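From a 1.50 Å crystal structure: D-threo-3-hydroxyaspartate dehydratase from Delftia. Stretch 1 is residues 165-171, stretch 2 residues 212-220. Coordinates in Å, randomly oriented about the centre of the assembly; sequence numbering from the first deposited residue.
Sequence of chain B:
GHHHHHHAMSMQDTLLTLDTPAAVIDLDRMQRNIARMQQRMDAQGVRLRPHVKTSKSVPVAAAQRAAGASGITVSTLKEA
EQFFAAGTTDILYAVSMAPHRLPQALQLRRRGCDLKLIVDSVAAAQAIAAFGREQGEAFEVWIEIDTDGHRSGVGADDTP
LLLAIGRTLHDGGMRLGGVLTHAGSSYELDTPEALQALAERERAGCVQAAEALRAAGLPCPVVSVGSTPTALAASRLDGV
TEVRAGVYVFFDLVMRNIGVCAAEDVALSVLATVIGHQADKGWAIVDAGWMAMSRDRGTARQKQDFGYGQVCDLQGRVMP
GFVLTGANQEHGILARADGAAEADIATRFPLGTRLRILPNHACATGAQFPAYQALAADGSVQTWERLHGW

Stretch 1, residues 165-171: IGRTLHD
Stretch 2 (212-220) ALRAAGLPC

This is a small, mainly nonpolar contact in which one face of a helix receives the end of another helix and the turn that follows it, with a single water supplying the polar link. The two stretches bury 266 Å² in all, both sides summed, and no direct hydrogen bond joins them.

Residues 165-171 are helical throughout, with phi/psi near -65/-42. Backbone hydrogen bonds run from Leu169 N to Ile165 O (3.0 Å), His170 N to Gly166 O (2.8 Å) and Asp171 N to Arg167 O (2.7 Å). In the second stretch, residues 212-215 continue a helix. Ala216 is the first to leave helical angles, at -87/6. Gly217 follows at 84/11, where a CB would jam against the carbonyl O of Ala216; these angles call for glycine. Leu218 (-98/144) and Pro219 (-70/148) are extended. The turn is held by Gly217 N to Arg214 O (2.9 Å) and Leu218 N to Leu213 O (3.0 Å). From the helix before the turn, Arg214 NH2 reaches Cys220 O beyond it and donates a hydrogen bond at 2.8 Å.

The closest CA pair across the contact is Gly166 CA and Leu218 CA, 7.0 Å apart. Glycine makes this approach possible. An ideal CB on Gly166 would point toward the second stretch and clash with Leu213 CD2 and Leu218 CD1, at 2.9 and 3.0 Å. As deposited, Gly166 CA lies 4.3 Å from Leu213 CD2. Leu213 has chi1 m and chi2 t.

Leu218 has the largest covered area of any residue here, 69 Å², and is buried. Its CA-to-CB bond points sideways, but its m, t rotamer brings the methyls to the helix. CD1 is 4.0 Å from Arg167 N and 4.2 Å from Arg167 CG. CD2 is 4.0 Å from Gly166 O and 3.8 Å from His170 CB. These are van der Waals contacts.

The CA-to-CB bond of His170 points toward the second stretch; chi1 is t and chi2 is 72°. Pro219 CD lies over one face of its ring, 4.0 Å from the ring centroid and 26° off the normal, a CH-pi contact. The closest atoms are His170 ND1 and Pro219 CD, at 3.7 Å. The proline ring is C-gamma endo.

Arg167 is extended, with chi1 m, chi2 t, chi3 t and chi4 155°. Its NH2 is 4.1 Å from Ala216 CB, which sits oblique to the guanidinium. The water accepts from Arg167 NE at 2.8 Å and donates to Ala216 O at 2.8 Å, so it bridges the charged side chain to a carbonyl just past the helix.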

ATOM      1  N   ILE B 165      23.189   6.420  27.806  1.00 10.05           N
ATOM      2  CA  ILE B 165      22.542   7.266  26.783  1.00  9.17           C
ATOM      3  C   ILE B 165      22.105   8.596  27.391  1.00  9.63           C
ATOM      4  O   ILE B 165      22.345   9.671  26.767  1.00 10.33           O
ATOM      5  CB  ILE B 165      21.311   6.504  26.234  1.00  9.05           C
ATOM      6  CG1 ILE B 165      21.780   5.242  25.486  1.00 10.72           C
ATOM      7  CG2 ILE B 165      20.470   7.421  25.321  1.00 10.62           C
ATOM      8  CD1 ILE B 165      20.585   4.295  25.205  1.00 11.05           C
ATOM      9  N   GLY B 166      21.477   8.550  28.594  1.00 10.07           N
ATOM     10  CA  GLY B 166      21.062   9.813  29.170  1.00  9.56           C
ATOM     11  C   GLY B 166      22.229  10.774  29.463  1.00 10.70           C
ATOM     12  O   GLY B 166      22.104  11.976  29.209  1.00 11.47           O
ATOM     13  N   ARG B 167      23.359  10.254  29.985  1.00 10.66           N
ATOM     14  CA  ARG B 167      24.543  11.113  30.192  1.00  9.98           C
ATOM     15  C   ARG B 167      25.105  11.629  28.916  1.00  9.95           C
ATOM     16  O   ARG B 167      25.540  12.762  28.824  1.00 11.89           O
ATOM     17  CB  ARG B 167      25.562  10.338  31.032  1.00 10.90           C
ATOM     18  CG  ARG B 167      25.092  10.127  32.445  1.00 11.26           C
ATOM     19  CD  ARG B 167      26.000   9.161  33.183  1.00 13.39           C
ATOM     20  NE  ARG B 167      25.579   9.051  34.589  1.00 14.69           N
ATOM     21  CZ  ARG B 167      25.848   7.966  35.323  1.00 16.60           C
ATOM     22  NH1 ARG B 167      26.395   6.868  34.741  1.00 20.65           N
ATOM     23  NH2 ARG B 167      25.461   7.919  36.586  1.00 21.75           N
ATOM     24  N   THR B 168      25.142  10.776  27.874  1.00  9.95           N
ATOM     25  CA  THR B 168      25.721  11.229  26.603  1.00 10.41           C
ATOM     26  C   THR B 168      24.924  12.472  26.133  1.00  9.36           C
ATOM     27  O   THR B 168      25.487  13.486  25.676  1.00 11.93           O
ATOM     28  CB  THR B 168      25.626  10.124  25.548  1.00 10.63           C
ATOM     29  OG1 THR B 168      26.437   9.028  25.961  1.00 12.33           O
ATOM     30  CG2 THR B 168      26.077  10.623  24.160  1.00 10.79           C
ATOM     31  N   LEU B 169      23.568  12.365  26.233  1.00  9.77           N
ATOM     32  CA  LEU B 169      22.744  13.516  25.831  1.00 11.57           C
ATOM     33  C   LEU B 169      22.929  14.723  26.745  1.00 10.98           C
ATOM     34  O   LEU B 169      23.180  15.861  26.293  1.00 12.50           O
ATOM     35  CB  LEU B 169      21.241  13.084  25.825  1.00 10.78           C
ATOM     36  CG  LEU B 169      20.917  12.061  24.720  1.00  9.98           C
ATOM     37  CD1 LEU B 169      19.494  11.476  25.017  1.00 11.45           C
ATOM     38  CD2 LEU B 169      21.008  12.648  23.305  1.00 12.45           C
ATOM     39  N   HIS B 170      22.828  14.471  28.069  1.00 11.48           N
ATOM     40  CA  HIS B 170      22.827  15.605  29.025  1.00 11.48           C
ATOM     41  C   HIS B 170      24.191  16.300  29.141  1.00 11.75           C
ATOM     42  O   HIS B 170      24.319  17.528  29.073  1.00 14.37           O
ATOM     43  CB  HIS B 170      22.371  15.068  30.363  1.00 11.56           C
ATOM     44  CG  HIS B 170      22.242  16.121  31.405  1.00 13.16           C
ATOM     45  ND1 HIS B 170      21.240  17.040  31.382  1.00 15.15           N
ATOM     46  CD2 HIS B 170      22.965  16.377  32.530  1.00 20.40           C
ATOM     47  CE1 HIS B 170      21.366  17.888  32.440  1.00 18.42           C
ATOM     48  NE2 HIS B 170      22.380  17.464  33.152  1.00 23.09           N
ATOM     49  N   ASP B 171      25.278  15.466  29.208  1.00 12.96           N
ATOM     50  CA  ASP B 171      26.632  15.998  29.327  1.00 14.12           C
ATOM     51  C   ASP B 171      26.985  16.667  27.995  1.00 14.04           C
ATOM     52  O   ASP B 171      27.820  17.594  27.965  1.00 17.83           O
ATOM     53  CB  ASP B 171      27.650  14.898  29.524  1.00 14.19           C
ATOM     54  CG  ASP B 171      27.513  14.200  30.839  1.00 15.50           C
ATOM     55  OD1 ASP B 171      26.900  14.703  31.794  1.00 18.76           O
ATOM     56  OD2 ASP B 171      28.093  13.040  30.933  1.00 19.32           O
ATOM     57  N   ALA B 212      14.731   5.460  36.998  1.00 11.20           N
ATOM     58  CA  ALA B 212      16.195   5.120  37.004  1.00 11.98           C
ATOM     59  C   ALA B 212      16.990   6.360  36.538  1.00 12.21           C
ATOM     60  O   ALA B 212      18.000   6.716  37.157  1.00 11.89           O
ATOM     61  CB  ALA B 212      16.461   3.906  36.121  1.00 13.39           C
ATOM     62  N   LEU B 213      16.557   7.010  35.433  1.00 11.52           N
ATOM     63  CA  LEU B 213      17.279   8.200  34.981  1.00 11.39           C
ATOM     64  C   LEU B 213      17.293   9.268  36.108  1.00 10.60           C
ATOM     65  O   LEU B 213      18.316   9.887  36.376  1.00 11.80           O
ATOM     66  CB  LEU B 213      16.571   8.768  33.731  1.00 11.37           C
ATOM     67  CG  LEU B 213      16.786   7.912  32.465  1.00 10.58           C
ATOM     68  CD1 LEU B 213      15.718   8.412  31.442  1.00 12.96           C
ATOM     69  CD2 LEU B 213      18.214   8.097  31.902  1.00 11.85           C
ATOM     70  N   ARG B 214      16.102   9.507  36.693  1.00 10.98           N
ATOM     71  CA  ARG B 214      16.030  10.596  37.713  1.00 11.85           C
ATOM     72  C   ARG B 214      16.839  10.199  38.969  1.00 10.92           C
ATOM     73  O   ARG B 214      17.451  11.056  39.596  1.00 13.53           O
ATOM     74  CB  ARG B 214      14.553  10.768  38.114  1.00 13.37           C
ATOM     75  CG  ARG B 214      13.733  11.348  36.917  1.00 14.47           C
ATOM     76  CD  ARG B 214      12.210  11.381  37.477  1.00 22.16           C
ATOM     77  NE  ARG B 214      11.294  11.625  36.515  1.00 25.43           N
ATOM     78  CZ  ARG B 214      10.162  11.019  36.375  1.00 18.75           C
ATOM     79  NH1 ARG B 214       9.637  10.123  37.291  1.00 17.88           N
ATOM     80  NH2 ARG B 214       9.502  11.339  35.328  1.00 21.58           N
ATOM     81  N   ALA B 215      16.904   8.891  39.284  1.00 11.75           N
ATOM     82  CA  ALA B 215      17.722   8.434  40.454  1.00 11.89           C
ATOM     83  C   ALA B 215      19.233   8.735  40.194  1.00 13.67           C
ATOM     84  O   ALA B 215      19.967   8.968  41.151  1.00 16.61           O
ATOM     85  CB  ALA B 215      17.491   6.939  40.721  1.00 15.81           C
ATOM     86  N   ALA B 216      19.658   8.805  38.942  1.00 13.53           N
ATOM     87  CA  ALA B 216      21.033   9.156  38.536  1.00 14.85           C
ATOM     88  C   ALA B 216      21.224  10.646  38.398  1.00 14.68           C
ATOM     89  O   ALA B 216      22.275  11.103  37.891  1.00 17.77           O
ATOM     90  CB  ALA B 216      21.395   8.388  37.220  1.00 18.05           C
ATOM     91  N   GLY B 217      20.222  11.467  38.754  1.00 13.87           N
ATOM     92  CA  GLY B 217      20.374  12.947  38.644  1.00 15.11           C
ATOM     93  C   GLY B 217      20.079  13.511  37.289  1.00 11.89           C
ATOM     94  O   GLY B 217      20.360  14.681  37.065  1.00 16.22           O
ATOM     95  N   LEU B 218      19.503  12.671  36.397  1.00 13.02           N
ATOM     96  CA  LEU B 218      19.260  13.143  35.001  1.00 12.36           C
ATOM     97  C   LEU B 218      17.805  13.597  34.889  1.00 14.02           C
ATOM     98  O   LEU B 218      16.938  12.997  35.547  1.00 14.58           O
ATOM     99  CB  LEU B 218      19.487  11.967  33.999  1.00 12.89           C
ATOM    100  CG  LEU B 218      20.971  11.543  33.938  1.00 11.20           C
ATOM    101  CD1 LEU B 218      21.025  10.194  33.288  1.00 14.69           C
ATOM    102  CD2 LEU B 218      21.733  12.604  33.125  1.00 16.62           C
ATOM    103  N   PRO B 219      17.540  14.662  34.105  1.00 12.97           N
ATOM    104  CA  PRO B 219      16.130  15.059  33.952  1.00 13.84           C
ATOM    105  C   PRO B 219      15.372  14.033  33.143  1.00 13.98           C
ATOM    106  O   PRO B 219      15.932  13.399  32.184  1.00 15.67           O
ATOM    107  CB  PRO B 219      16.227  16.356  33.141  1.00 16.49           C
ATOM    108  CG  PRO B 219      17.545  16.244  32.356  1.00 17.42           C
ATOM    109  CD  PRO B 219      18.494  15.366  33.207  1.00 14.98           C
ATOM    110  N   CYS B 220      14.107  13.877  33.437  1.00 12.94           N
ATOM    111  CA  CYS B 220      13.225  12.998  32.613  1.00 14.91           C
ATOM    112  C   CYS B 220      11.796  13.470  32.822  1.00 14.73           C
ATOM    113  O   CYS B 220      11.015  12.730  33.395  1.00 17.87           O
ATOM    114  CB  CYS B 220      13.449  11.508  32.944  1.00 15.74           C
ATOM    115  SG  CYS B 220      12.601  10.474  31.702  1.00 16.53           S
TER
HETATM  116  O   HOH W   1      24.200  11.164  35.861  1.00 25.84           O